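Long-range contacts in probable ABC transporter extracellular-binding protein YckB (Bacillus subtilis, PDB 2IEE), which probably serves as the extracellular solute-binding component of a binding-protein-dependent transport system: residues 125-130 and 200-205; 108-113 and 180-185; 84-89 and 209-214; 23-28 and 63-68; 168-173 and 192-197. All coordinates share one frame; numbering follows the deposited sequence.

Contact 1. Residues 125-130 and 200-205; sequences KTLKDL and PDIKYM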
# COMPACT_ATOMS: atom_id res chain seq x y z
N LYS A 125 14.83 14.78 14.98
CA LYS A 125 15.61 15.23 13.83
C LYS A 125 15.91 14.05 12.89
O LYS A 125 15.85 14.19 11.66
CB LYS A 125 16.93 15.88 14.27
CG LYS A 125 16.77 17.29 14.85
CD LYS A 125 18.14 17.91 15.14
CE LYS A 125 18.01 19.29 15.78
NZ LYS A 125 17.36 20.32 14.90
N THR A 126 16.25 12.90 13.46
CA THR A 126 16.55 11.71 12.68
C THR A 126 15.89 10.52 13.38
O THR A 126 15.36 10.66 14.48
CB THR A 126 18.09 11.44 12.58
OG1 THR A 126 18.63 11.23 13.89
CG2 THR A 126 18.81 12.61 11.92
N LEU A 127 15.94 9.35 12.76
CA LEU A 127 15.34 8.16 13.36
C LEU A 127 15.92 7.90 14.75
O LEU A 127 15.21 7.45 15.65
CB LEU A 127 15.56 6.94 12.47
CG LEU A 127 14.58 6.79 11.31
CD1 LEU A 127 15.04 5.66 10.40
CD2 LEU A 127 13.17 6.52 11.86
N LYS A 128 17.20 8.19 14.92
CA LYS A 128 17.86 8.00 16.20
C LYS A 128 17.15 8.73 17.34
O LYS A 128 17.20 8.28 18.48
CB LYS A 128 19.32 8.47 16.12
CG LYS A 128 20.04 8.49 17.46
CD LYS A 128 21.51 8.88 17.28
CE LYS A 128 22.19 9.11 18.63
NZ LYS A 128 21.54 10.23 19.38
N ASP A 129 16.50 9.86 17.03
CA ASP A 129 15.81 10.64 18.06
C ASP A 129 14.49 10.03 18.52
O ASP A 129 13.82 10.56 19.41
CB ASP A 129 15.57 12.07 17.58
CG ASP A 129 16.86 12.84 17.35
OD1 ASP A 129 17.83 12.67 18.13
OD2 ASP A 129 16.91 13.64 16.38
N LEU A 130 14.12 8.91 17.92
CA LEU A 130 12.89 8.21 18.30
C LEU A 130 13.08 7.60 19.68
O LEU A 130 12.11 7.22 20.35
CB LEU A 130 12.59 7.11 17.29
CG LEU A 130 11.34 7.25 16.42
CD1 LEU A 130 11.27 8.63 15.78
CD2 LEU A 130 11.37 6.17 15.36
N PRO A 200 10.12 16.10 7.53
CA PRO A 200 10.85 16.33 6.29
C PRO A 200 12.12 15.53 6.02
O PRO A 200 12.53 15.41 4.87
CB PRO A 200 11.12 17.83 6.32
CG PRO A 200 11.29 18.10 7.79
CD PRO A 200 10.16 17.30 8.39
N ASP A 201 12.75 14.97 7.05
CA ASP A 201 13.99 14.24 6.79
C ASP A 201 13.98 12.72 6.97
O ASP A 201 14.85 12.03 6.45
CB ASP A 201 15.12 14.85 7.63
CG ASP A 201 15.31 16.32 7.34
OD1 ASP A 201 15.43 16.68 6.15
OD2 ASP A 201 15.32 17.13 8.30
N ILE A 202 12.99 12.21 7.69
CA ILE A 202 12.92 10.78 7.93
C ILE A 202 12.22 10.02 6.80
O ILE A 202 11.05 10.25 6.52
CB ILE A 202 12.22 10.50 9.27
CG1 ILE A 202 13.10 11.01 10.42
CG2 ILE A 202 11.93 9.01 9.43
CD1 ILE A 202 12.42 11.00 11.79
N LYS A 203 12.97 9.13 6.16
CA LYS A 203 12.47 8.28 5.08
C LYS A 203 13.18 6.93 5.28
O LYS A 203 14.40 6.89 5.42
CB LYS A 203 12.84 8.86 3.71
CG LYS A 203 12.29 10.25 3.41
CD LYS A 203 12.82 10.76 2.07
CE LYS A 203 12.19 12.09 1.65
NZ LYS A 203 12.44 13.19 2.62
N TYR A 204 12.42 5.84 5.31
CA TYR A 204 13.01 4.54 5.53
C TYR A 204 12.27 3.40 4.84
O TYR A 204 11.08 3.51 4.53
CB TYR A 204 13.07 4.24 7.03
CG TYR A 204 11.72 4.35 7.69
CD1 TYR A 204 11.22 5.60 8.06
CD2 TYR A 204 10.90 3.24 7.86
CE1 TYR A 204 9.94 5.74 8.56
CE2 TYR A 204 9.60 3.37 8.36
CZ TYR A 204 9.13 4.63 8.70
OH TYR A 204 7.84 4.80 9.14
N MSE A 205 12.99 2.31 4.63
CA MSE A 205 12.44 1.10 4.03
C MSE A 205 11.67 1.27 2.73
O MSE A 205 10.45 1.10 2.70
CB MSE A 205 11.53 0.41 5.04
CG MSE A 205 11.06 -0.96 4.60
SE MSE A 205 9.42 -1.45 5.47
CE MSE A 205 9.93 -1.00 7.28
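Leu-127 carries CG beside its backbone N and anti to the carbonyl carbon (chi1 -82°), while Ile-202, with CG1 likewise beside its N (chi1 -67°), has CG2 anti to that N and against the leucine. This pairing belongs to the solute-binding protein fold, where the 3-10 turn 127-130, in the loop after strand 108-116, packs on the chain running into the long strand 197-214. The two branched side chains cross obliquely, bringing Leu-127 CD2 to 3.7 Å from Ile-202 CG2. The other leucine methyl, CD1, lies 4.2 Å from CB of Tyr-204, whose side chain it meets at about a right angle. Further back, Ile-202 CD1 rests on the backbone, 3.8 Å from C of Thr-126. No hydrogen bond joins the two segments, and the contact depends on apolar packing to which Ile-124 and Tyr-150 also contribute. The hydroxyl of Tyr-204 is bonded to the carbonyl O of Thr-113. The turn, for its part, is braced by a single carboxylate oxygen: Asp-129 OD2 accepts from Lys-125 N at 2.8 Å, on the anti side, and from Thr-126 N at 3.1 Å, from above the carboxylate plane.

Contact 2. Residues 108-113 and 180-185; sequences KYSYGT and DYYLQT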
# COMPACT_ATOMS: atom_id res chain seq x y z
N LYS A 108 3.21 0.75 -7.91
CA LYS A 108 3.24 1.63 -6.75
C LYS A 108 4.60 1.55 -6.07
O LYS A 108 5.12 0.47 -5.82
CB LYS A 108 2.14 1.29 -5.73
CG LYS A 108 2.15 2.22 -4.51
CD LYS A 108 0.79 2.30 -3.81
CE LYS A 108 0.49 1.07 -2.97
NZ LYS A 108 1.41 0.94 -1.81
N TYR A 109 5.18 2.72 -5.80
CA TYR A 109 6.47 2.82 -5.13
C TYR A 109 6.26 3.73 -3.93
O TYR A 109 5.60 4.76 -4.03
CB TYR A 109 7.51 3.43 -6.07
CG TYR A 109 7.74 2.65 -7.35
CD1 TYR A 109 6.79 2.67 -8.37
CD2 TYR A 109 8.90 1.90 -7.53
CE1 TYR A 109 7.00 1.95 -9.55
CE2 TYR A 109 9.11 1.18 -8.71
CZ TYR A 109 8.16 1.22 -9.71
OH TYR A 109 8.37 0.52 -10.87
N SER A 110 6.81 3.34 -2.79
CA SER A 110 6.65 4.15 -1.60
C SER A 110 7.77 3.85 -0.62
O SER A 110 8.75 3.19 -0.96
CB SER A 110 5.29 3.84 -0.96
OG SER A 110 4.99 4.75 0.09
N TYR A 111 7.62 4.38 0.59
CA TYR A 111 8.57 4.21 1.67
C TYR A 111 7.90 4.71 2.95
O TYR A 111 6.87 5.38 2.88
CB TYR A 111 9.87 4.99 1.38
CG TYR A 111 9.66 6.44 1.01
CD1 TYR A 111 9.36 7.40 1.97
CD2 TYR A 111 9.75 6.85 -0.32
CE1 TYR A 111 9.16 8.73 1.62
CE2 TYR A 111 9.55 8.17 -0.68
CZ TYR A 111 9.25 9.11 0.29
OH TYR A 111 9.05 10.42 -0.09
N GLY A 112 8.46 4.37 4.10
CA GLY A 112 7.87 4.81 5.35
C GLY A 112 8.29 6.20 5.77
O GLY A 112 9.35 6.68 5.37
N THR A 113 7.46 6.86 6.57
CA THR A 113 7.77 8.19 7.05
C THR A 113 7.25 8.31 8.48
O THR A 113 6.83 7.32 9.07
CB THR A 113 7.12 9.29 6.17
OG1 THR A 113 5.71 9.08 6.09
CG2 THR A 113 7.72 9.26 4.77
N ASP A 180 3.26 4.32 6.19
CA ASP A 180 3.57 4.53 4.77
C ASP A 180 3.44 6.02 4.42
O ASP A 180 2.52 6.69 4.89
CB ASP A 180 2.60 3.71 3.92
CG ASP A 180 2.72 4.03 2.44
OD1 ASP A 180 3.66 3.53 1.80
OD2 ASP A 180 1.86 4.79 1.94
N TYR A 181 4.35 6.53 3.60
CA TYR A 181 4.32 7.94 3.22
C TYR A 181 2.98 8.41 2.68
O TYR A 181 2.38 9.35 3.19
CB TYR A 181 5.39 8.22 2.17
CG TYR A 181 5.28 9.59 1.55
CD1 TYR A 181 5.38 10.74 2.34
CD2 TYR A 181 5.11 9.75 0.18
CE1 TYR A 181 5.32 12.01 1.76
CE2 TYR A 181 5.05 11.01 -0.40
CZ TYR A 181 5.15 12.14 0.39
OH TYR A 181 5.10 13.37 -0.20
N TYR A 182 2.52 7.75 1.62
CA TYR A 182 1.26 8.13 1.01
C TYR A 182 0.07 8.09 1.96
O TYR A 182 -0.77 8.98 1.91
CB TYR A 182 1.02 7.28 -0.23
CG TYR A 182 1.97 7.67 -1.34
CD1 TYR A 182 1.93 8.95 -1.89
CD2 TYR A 182 2.93 6.77 -1.81
CE1 TYR A 182 2.83 9.34 -2.88
CE2 TYR A 182 3.84 7.15 -2.80
CZ TYR A 182 3.79 8.44 -3.34
OH TYR A 182 4.68 8.82 -4.31
N LEU A 183 0.01 7.08 2.83
CA LEU A 183 -1.10 7.00 3.78
C LEU A 183 -1.06 8.20 4.71
O LEU A 183 -2.10 8.70 5.13
CB LEU A 183 -1.02 5.74 4.63
CG LEU A 183 -1.18 4.41 3.90
CD1 LEU A 183 -1.13 3.28 4.93
CD2 LEU A 183 -2.50 4.40 3.13
N GLN A 184 0.15 8.65 5.02
CA GLN A 184 0.29 9.79 5.92
C GLN A 184 -0.02 11.12 5.22
O GLN A 184 -0.47 12.05 5.88
CB GLN A 184 1.69 9.81 6.55
CG GLN A 184 2.01 8.53 7.33
CD GLN A 184 3.04 8.71 8.43
OE1 GLN A 184 4.16 9.18 8.20
NE2 GLN A 184 2.68 8.32 9.65
N THR A 185 0.21 11.22 3.92
CA THR A 185 -0.10 12.46 3.21
C THR A 185 -1.62 12.64 3.23
O THR A 185 -2.13 13.76 3.26
CB THR A 185 0.34 12.45 1.75
OG1 THR A 185 -0.40 11.45 1.03
CG2 THR A 185 1.84 12.16 1.64
O HOH W 1 0.64 3.11 0.00
O HOH W 2 5.95 7.04 -5.51
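Tyr-111 and Tyr-181 lie side by side and point the same way, their ring planes 18° apart but slid until the rings barely overlap, with centroids at 5.2 Å. What overlap remains is made by Tyr-111 OH, which sits over the centre of one Tyr-181 face; Thr-185 CG2 covers the opposite face nearer the rim. Tyr-182 instead presents an edge, with Tyr-109 O in its ring plane and 3.2 Å from Tyr-182 CE2, while a water links that carbonyl to Tyr-182 OH. Thr-113 and Gln-184 slide past each other in opposite directions, and Thr-113 OG1 donates to Gln-184 OE1 at 2.6 Å, tilted 23° from the amide's carbonyl plane. Gln-184 NE2 binds Ile-177 O, and a leucine here would probably leave both that carbonyl and the Thr-113 hydroxyl without their mates. Asp-180, with CG anti to the backbone N (chi1 171°), divides its carboxylate: OD1 accepts from Ser-110 OG at a doubtfully short 2.5 Å, and OD2 accepts from Leu-183 N at 3.1 Å. Bridged to Gly-112 as an antiparallel non-hydrogen-bonded pair, Asp-180 ends a sheet strand and serves as the N-cap of helix 181-190, a buried strand-to-helix junction.

Contact 3. Residues 84-89 and 209-214; sequences VDAAAN and QALVMK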
# COMPACT_ATOMS: atom_id res chain seq x y z
N VAL A 84 -7.03 -19.06 -7.36
CA VAL A 84 -7.21 -17.77 -8.00
C VAL A 84 -6.10 -17.62 -9.03
O VAL A 84 -5.09 -18.32 -8.96
CB VAL A 84 -7.11 -16.63 -6.98
CG1 VAL A 84 -8.27 -16.70 -6.01
CG2 VAL A 84 -5.79 -16.72 -6.24
N ASP A 85 -6.28 -16.71 -9.98
CA ASP A 85 -5.28 -16.48 -11.02
C ASP A 85 -4.19 -15.51 -10.57
O ASP A 85 -3.08 -15.51 -11.11
CB ASP A 85 -5.94 -15.93 -12.29
CG ASP A 85 -6.99 -16.86 -12.85
OD1 ASP A 85 -6.72 -18.07 -12.97
OD2 ASP A 85 -8.09 -16.39 -13.19
N ALA A 86 -4.51 -14.68 -9.58
CA ALA A 86 -3.55 -13.71 -9.09
C ALA A 86 -4.03 -13.11 -7.78
O ALA A 86 -5.18 -13.28 -7.40
CB ALA A 86 -3.35 -12.61 -10.13
N ALA A 87 -3.12 -12.41 -7.11
CA ALA A 87 -3.44 -11.75 -5.85
C ALA A 87 -2.97 -10.30 -5.93
O ALA A 87 -1.83 -10.02 -6.32
CB ALA A 87 -2.74 -12.47 -4.70
N ALA A 88 -3.86 -9.38 -5.58
CA ALA A 88 -3.56 -7.95 -5.61
C ALA A 88 -3.91 -7.41 -4.23
O ALA A 88 -5.08 -7.14 -3.93
CB ALA A 88 -4.40 -7.25 -6.68
N ASN A 89 -2.91 -7.24 -3.39
CA ASN A 89 -3.17 -6.77 -2.04
C ASN A 89 -1.99 -6.04 -1.44
O ASN A 89 -1.51 -6.41 -0.37
CB ASN A 89 -3.55 -7.96 -1.16
CG ASN A 89 -4.26 -7.54 0.12
OD1 ASN A 89 -4.02 -8.10 1.19
ND2 ASN A 89 -5.16 -6.56 0.01
N GLN A 209 4.93 -2.35 -4.91
CA GLN A 209 3.92 -3.40 -4.99
C GLN A 209 3.55 -3.74 -6.44
O GLN A 209 3.62 -2.89 -7.34
CB GLN A 209 2.66 -2.98 -4.23
CG GLN A 209 2.87 -2.70 -2.76
CD GLN A 209 3.70 -1.45 -2.52
OE1 GLN A 209 3.39 -0.38 -3.03
NE2 GLN A 209 4.76 -1.59 -1.73
N ALA A 210 3.15 -4.98 -6.64
CA ALA A 210 2.79 -5.45 -7.97
C ALA A 210 1.82 -6.61 -7.87
O ALA A 210 1.57 -7.12 -6.77
CB ALA A 210 4.05 -5.89 -8.73
N LEU A 211 1.30 -7.04 -9.01
CA LEU A 211 0.37 -8.16 -9.05
C LEU A 211 1.13 -9.48 -8.88
O LEU A 211 2.16 -9.70 -9.52
CB LEU A 211 -0.39 -8.17 -10.38
CG LEU A 211 -1.50 -9.21 -10.46
CD1 LEU A 211 -2.66 -8.80 -9.54
CD2 LEU A 211 -1.97 -9.34 -11.91
N VAL A 212 0.61 -10.35 -8.03
CA VAL A 212 1.25 -11.63 -7.76
C VAL A 212 0.54 -12.80 -8.45
O VAL A 212 -0.68 -12.96 -8.33
CB VAL A 212 1.28 -11.93 -6.25
CG1 VAL A 212 2.18 -13.11 -5.97
CG2 VAL A 212 1.74 -10.70 -5.48
N MSE A 213 1.30 -13.60 -9.18
CA MSE A 213 0.72 -14.76 -9.84
C MSE A 213 1.67 -15.95 -9.84
O MSE A 213 2.86 -15.82 -9.53
CB MSE A 213 0.25 -14.40 -11.26
CG MSE A 213 1.23 -13.64 -12.13
SE MSE A 213 0.39 -12.40 -13.41
CE MSE A 213 1.49 -10.87 -13.01
N LYS A 214 1.13 -17.13 -10.14
CA LYS A 214 1.91 -18.36 -10.17
C LYS A 214 3.12 -18.13 -11.07
O LYS A 214 2.97 -17.68 -12.20
CB LYS A 214 1.04 -19.50 -10.70
CG LYS A 214 1.51 -20.90 -10.36
CD LYS A 214 0.49 -21.92 -10.88
CE LYS A 214 0.93 -23.35 -10.61
NZ LYS A 214 -0.01 -24.33 -11.26
O HOH W 3 -1.29 -17.63 -11.40
O HOH W 4 -0.33 -6.66 -4.57
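Ala-87 and Val-212 form an antiparallel hydrogen-bonded pair, a single beta bridge that fastens the C-terminal part of the long strand 197-214 to the edge strand 86-87 of the parallel sheet in this solute-binding fold. Ala-87 N reaches Val-212 O at 2.8 Å, and Val-212 N returns to Ala-87 O at 3.0 Å, each donor lying in the plane of the carbonyl it meets. Side chains close in around the bridge. Leu-211 holds CG anti to its backbone N (chi1 -173°), and its branched end settles among the alanines: the branch point CG is 3.9 Å from Ala-86 CB, and the methyl CD1 is 3.7 Å from Ala-88 CB. Met-213, a selenomethionine here, meets the other segment through CB, 3.5 Å from Asp-85 O.

A second shell fixes segment 84-89. Its backbone is bonded to Ala-26 through both Ala-86 and Ala-88, and Asp-85 OD2 accepts from Val-24 N. Met-75 and Val-79 of helix 75-81 press on Ala-87, whereas Val-54 of helix 49-60 touches both Ala-88 and Leu-211.

Beyond the bridge direct bonding gives way to water at each end. One water donates to Ala-210 O and accepts from Asn-89 N; the other accepts from Lys-214 N at 2.8 Å and donates to Asp-85 O, also at 2.8 Å.

Contact 4. Residues 23-28 and 63-68; sequences IVVATS and LKVEFK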
# COMPACT_ATOMS: atom_id res chain seq x y z
N ILE A 23 -10.73 -13.16 -15.20
CA ILE A 23 -9.56 -13.45 -14.38
C ILE A 23 -9.98 -13.34 -12.93
O ILE A 23 -10.62 -12.37 -12.53
CB ILE A 23 -8.42 -12.45 -14.66
CG1 ILE A 23 -7.21 -12.77 -13.78
CG2 ILE A 23 -8.89 -11.02 -14.40
CD1 ILE A 23 -5.98 -11.95 -14.11
N VAL A 24 -9.65 -14.36 -12.14
CA VAL A 24 -10.00 -14.39 -10.73
C VAL A 24 -8.86 -13.76 -9.93
O VAL A 24 -7.72 -14.20 -10.02
CB VAL A 24 -10.22 -15.84 -10.25
CG1 VAL A 24 -10.73 -15.84 -8.82
CG2 VAL A 24 -11.21 -16.53 -11.16
N VAL A 25 -9.17 -12.73 -9.15
CA VAL A 25 -8.14 -12.05 -8.38
C VAL A 25 -8.49 -11.90 -6.91
O VAL A 25 -9.57 -11.44 -6.55
CB VAL A 25 -7.86 -10.63 -8.97
CG1 VAL A 25 -6.65 -10.01 -8.28
CG2 VAL A 25 -7.64 -10.72 -10.47
N ALA A 26 -7.55 -12.29 -6.06
CA ALA A 26 -7.75 -12.19 -4.63
C ALA A 26 -7.29 -10.83 -4.14
O ALA A 26 -6.30 -10.27 -4.62
CB ALA A 26 -6.97 -13.29 -3.90
N THR A 27 -8.03 -10.29 -3.17
CA THR A 27 -7.72 -9.00 -2.57
C THR A 27 -8.46 -8.99 -1.24
O THR A 27 -9.41 -9.75 -1.04
CB THR A 27 -8.19 -7.83 -3.46
OG1 THR A 27 -7.67 -6.60 -2.94
CG2 THR A 27 -9.71 -7.76 -3.50
N SER A 28 -8.03 -8.13 -0.32
CA SER A 28 -8.65 -8.08 0.99
C SER A 28 -9.85 -7.15 1.12
O SER A 28 -10.85 -7.51 1.73
CB SER A 28 -7.60 -7.69 2.04
OG SER A 28 -7.13 -6.37 1.83
N LEU A 63 -10.91 -8.76 -20.71
CA LEU A 63 -11.33 -9.63 -19.62
C LEU A 63 -12.13 -8.93 -18.54
O LEU A 63 -12.01 -7.72 -18.32
CB LEU A 63 -10.12 -10.29 -18.95
CG LEU A 63 -9.09 -11.03 -19.80
CD1 LEU A 63 -7.92 -11.42 -18.91
CD2 LEU A 63 -9.72 -12.26 -20.44
N LYS A 64 -12.95 -9.72 -17.85
CA LYS A 64 -13.76 -9.25 -16.74
C LYS A 64 -12.98 -9.73 -15.52
O LYS A 64 -12.22 -10.69 -15.61
CB LYS A 64 -15.14 -9.91 -16.79
CG LYS A 64 -16.05 -9.64 -15.61
CD LYS A 64 -17.39 -10.34 -15.81
CE LYS A 64 -18.34 -10.12 -14.64
NZ LYS A 64 -19.67 -10.76 -14.88
N VAL A 65 -13.16 -9.06 -14.39
CA VAL A 65 -12.44 -9.47 -13.20
C VAL A 65 -13.36 -10.01 -12.13
O VAL A 65 -14.42 -9.46 -11.87
CB VAL A 65 -11.65 -8.30 -12.59
CG1 VAL A 65 -10.80 -8.79 -11.43
CG2 VAL A 65 -10.79 -7.65 -13.65
N GLU A 66 -12.95 -11.12 -11.53
CA GLU A 66 -13.73 -11.72 -10.46
C GLU A 66 -12.88 -11.58 -9.20
O GLU A 66 -11.93 -12.34 -8.99
CB GLU A 66 -13.99 -13.20 -10.76
CG GLU A 66 -15.14 -13.78 -9.96
CD GLU A 66 -15.33 -15.26 -10.24
OE1 GLU A 66 -15.32 -15.64 -11.44
OE2 GLU A 66 -15.51 -16.03 -9.28
N PHE A 67 -13.21 -10.59 -8.38
CA PHE A 67 -12.47 -10.35 -7.16
C PHE A 67 -12.94 -11.24 -6.01
O PHE A 67 -14.10 -11.21 -5.62
CB PHE A 67 -12.59 -8.88 -6.75
CG PHE A 67 -11.74 -7.95 -7.57
CD1 PHE A 67 -10.36 -7.96 -7.44
CD2 PHE A 67 -12.33 -7.07 -8.47
CE1 PHE A 67 -9.56 -7.10 -8.21
CE2 PHE A 67 -11.54 -6.20 -9.24
CZ PHE A 67 -10.16 -6.22 -9.11
N LYS A 68 -12.01 -12.03 -5.48
CA LYS A 68 -12.31 -12.91 -4.36
C LYS A 68 -11.70 -12.28 -3.12
O LYS A 68 -10.48 -12.17 -3.00
CB LYS A 68 -11.70 -14.30 -4.59
CG LYS A 68 -12.36 -15.10 -5.70
CD LYS A 68 -13.83 -15.35 -5.41
CE LYS A 68 -14.47 -16.20 -6.51
NZ LYS A 68 -15.93 -16.37 -6.30
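Leu-63 sets CD1 4.4 Å from Ile-23 CB, just before strand 64-68 joins strand 23-27 in parallel, the two strands of a beta-alpha-beta crossover whose helix is 49-60. Lys-64 O then accepts from Ile-23 N at 2.9 Å. Val-65 lies alongside Ile-23, Val-65 CG2 being 3.9 Å from Ile-23 CG2, and its CG1 is 3.8 Å from Val-25 CG2. Glu-66 uses both its backbone groups on strand 23-27: N donates to Ile-23 O at 2.8 Å, and O accepts from Val-25 N. Phe-67 returns to the face of Val-65; with CG anti to the carbonyl carbon (chi1 -76°), its side chain runs beside Val-25, CD1 standing 4.0 Å from Val-25 CB, and Val-65 CG1 covers one ring face toward the rim. Val-51, Arg-55 and Leu-46 also meet this ring, and an alanine here would probably open a gap between them and Val-25, leaving Thr-27 CG2 without its aromatic neighbour. Lys-68 bonds its N to Val-25 O, and its O accepts from Thr-27 N; its side chain lies on the other sheet face, CG 3.6 Å from Val-24 CG1. At the chain's end NZ forms a salt bridge, 3.0 Å from Glu-66 OE2.

Contact 5. Residues 168-173 and 192-197; sequences DVANGR and PDLNIT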
# COMPACT_ATOMS: atom_id res chain seq x y z
N ASP A 168 -3.66 13.11 19.28
CA ASP A 168 -2.79 12.87 20.43
C ASP A 168 -1.37 13.32 20.12
O ASP A 168 -0.62 13.69 21.02
CB ASP A 168 -2.81 11.38 20.81
CG ASP A 168 -4.17 10.93 21.33
OD1 ASP A 168 -4.86 11.75 21.97
OD2 ASP A 168 -4.54 9.76 21.11
N VAL A 169 -1.00 13.27 18.85
CA VAL A 169 0.32 13.73 18.46
C VAL A 169 0.28 15.25 18.60
O VAL A 169 1.14 15.85 19.25
CB VAL A 169 0.65 13.39 17.00
CG1 VAL A 169 1.92 14.13 16.57
CG2 VAL A 169 0.83 11.90 16.84
N ALA A 170 -0.73 15.85 17.98
CA ALA A 170 -0.92 17.30 18.02
C ALA A 170 -1.01 17.81 19.45
O ALA A 170 -0.48 18.86 19.78
CB ALA A 170 -2.19 17.68 17.26
N ASN A 171 -1.69 17.05 20.30
CA ASN A 171 -1.88 17.40 21.70
C ASN A 171 -0.65 17.24 22.56
O ASN A 171 -0.58 17.81 23.64
CB ASN A 171 -2.99 16.54 22.30
CG ASN A 171 -4.36 16.98 21.87
OD1 ASN A 171 -5.32 16.22 21.98
ND2 ASN A 171 -4.45 18.21 21.38
N GLY A 172 0.30 16.44 22.10
CA GLY A 172 1.49 16.20 22.89
C GLY A 172 1.33 14.97 23.76
O GLY A 172 2.21 14.65 24.55
N ARG A 173 0.20 14.27 23.64
CA ARG A 173 -0.04 13.06 24.41
C ARG A 173 0.86 11.93 23.89
O ARG A 173 1.28 11.05 24.64
CB ARG A 173 -1.52 12.65 24.36
CG ARG A 173 -2.43 13.65 25.03
CD ARG A 173 -3.86 13.11 25.23
NE ARG A 173 -3.89 11.95 26.10
CZ ARG A 173 -4.12 10.71 25.70
NH1 ARG A 173 -4.35 10.46 24.41
NH2 ARG A 173 -4.11 9.70 26.57
N PRO A 192 -5.98 19.29 7.79
CA PRO A 192 -5.05 20.38 7.49
C PRO A 192 -4.86 21.45 8.56
O PRO A 192 -3.94 22.26 8.48
CB PRO A 192 -5.60 20.95 6.19
CG PRO A 192 -7.09 20.78 6.37
CD PRO A 192 -7.20 19.39 6.95
N ASP A 193 -5.72 21.43 9.58
CA ASP A 193 -5.65 22.42 10.65
C ASP A 193 -5.03 21.87 11.93
O ASP A 193 -4.79 22.62 12.88
CB ASP A 193 -7.06 22.91 10.96
CG ASP A 193 -7.97 21.79 11.43
OD1 ASP A 193 -7.90 20.68 10.83
OD2 ASP A 193 -8.76 22.01 12.37
N LEU A 194 -4.77 20.56 11.96
CA LEU A 194 -4.21 19.91 13.13
C LEU A 194 -2.71 20.15 13.23
O LEU A 194 -2.04 20.35 12.22
CB LEU A 194 -4.50 18.41 13.05
CG LEU A 194 -4.93 17.66 14.31
CD1 LEU A 194 -6.02 18.44 15.07
CD2 LEU A 194 -5.45 16.29 13.91
N ASN A 195 -2.18 20.14 14.45
CA ASN A 195 -0.75 20.36 14.65
C ASN A 195 0.05 19.10 14.36
O ASN A 195 0.64 18.52 15.27
CB ASN A 195 -0.47 20.86 16.06
CG ASN A 195 1.02 21.02 16.33
OD1 ASN A 195 1.79 21.43 15.46
ND2 ASN A 195 1.44 20.70 17.55
N ILE A 196 0.05 18.68 13.10
CA ILE A 196 0.78 17.50 12.67
C ILE A 196 1.36 17.76 11.28
O ILE A 196 0.89 18.63 10.55
CB ILE A 196 -0.13 16.25 12.55
CG1 ILE A 196 -1.20 16.48 11.48
CG2 ILE A 196 -0.77 15.94 13.90
CD1 ILE A 196 -2.07 15.27 11.19
N THR A 197 2.38 16.99 10.93
CA THR A 197 3.00 17.12 9.63
C THR A 197 3.88 15.89 9.45
O THR A 197 4.14 15.17 10.41
CB THR A 197 3.89 18.38 9.54
OG1 THR A 197 4.42 18.50 8.22
CG2 THR A 197 5.04 18.28 10.54
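Ala-170 is the centre of the contact, its methyl group set against Leu-194, Asn-195 and Ile-196 where the end of helix 162-171, closed by a Schellman motif, meets the loop that leads into strand 197-214. The apolar part is compact. Ala-170 CB lies 4.0 Å from Leu-194 CG and, equally, 4.0 Å from Ile-196 CG2, with Asn-195 CB at 3.8 Å. Val-169 extends the patch through CG1, which is 4.2 Å from Ile-196 CG2. Leu-166, a turn earlier in the same helix, touches both Leu-194 and Ile-196.

Polar contacts between the segments are slight. Asn-195, the centre of an inverse gamma turn, offers its carbonyl O to the CA-H of Ala-170, a contact of 3.4 Å. Chi1 (176°) sets its CG anti to the backbone N; from there the amide ND2 makes a weak, 3.5 Å bond to Ala-170 O. The other end of that amide is engaged by the backbone, since OD1 accepts from Asp-119 N.

Charge and backbone geometry complete the helix end. Gly-172 adopts a positive phi of 92°, a conformation in which a CB would be jammed against the preceding carbonyl O. Just beyond it Arg-173 folds back on the helix, and NH1 forms a salt bridge with Asp-168 OD1 at 2.8 Å.

How the contacts relate
Contacts 2 and 3 are buried, whereas contacts 1, 4 and 5 are partly buried. The chemistry follows place: contact 2 combines side-chain bonds, water and tyrosine rings lying side by side, contacts 3 and 4 rely on sheet bonding, contact 1 is apolar packing of loop segments, and contact 5 that of one helix end on a loop, with a weak bond. Strand 197-214 serves both contact 1 and contact 3, whose centres stand 32 Å apart on opposite sides of the chain's centre. Contacts 1 and 2 meet where Tyr-204 O bonds to Gly-112 N, and Lys-108 NZ joins contact 2 to contact 3 through Gln-209 OE1. Contact 4 lies within the parallel sheet, whereas contact 3 ties its edge strand to strand 197-214.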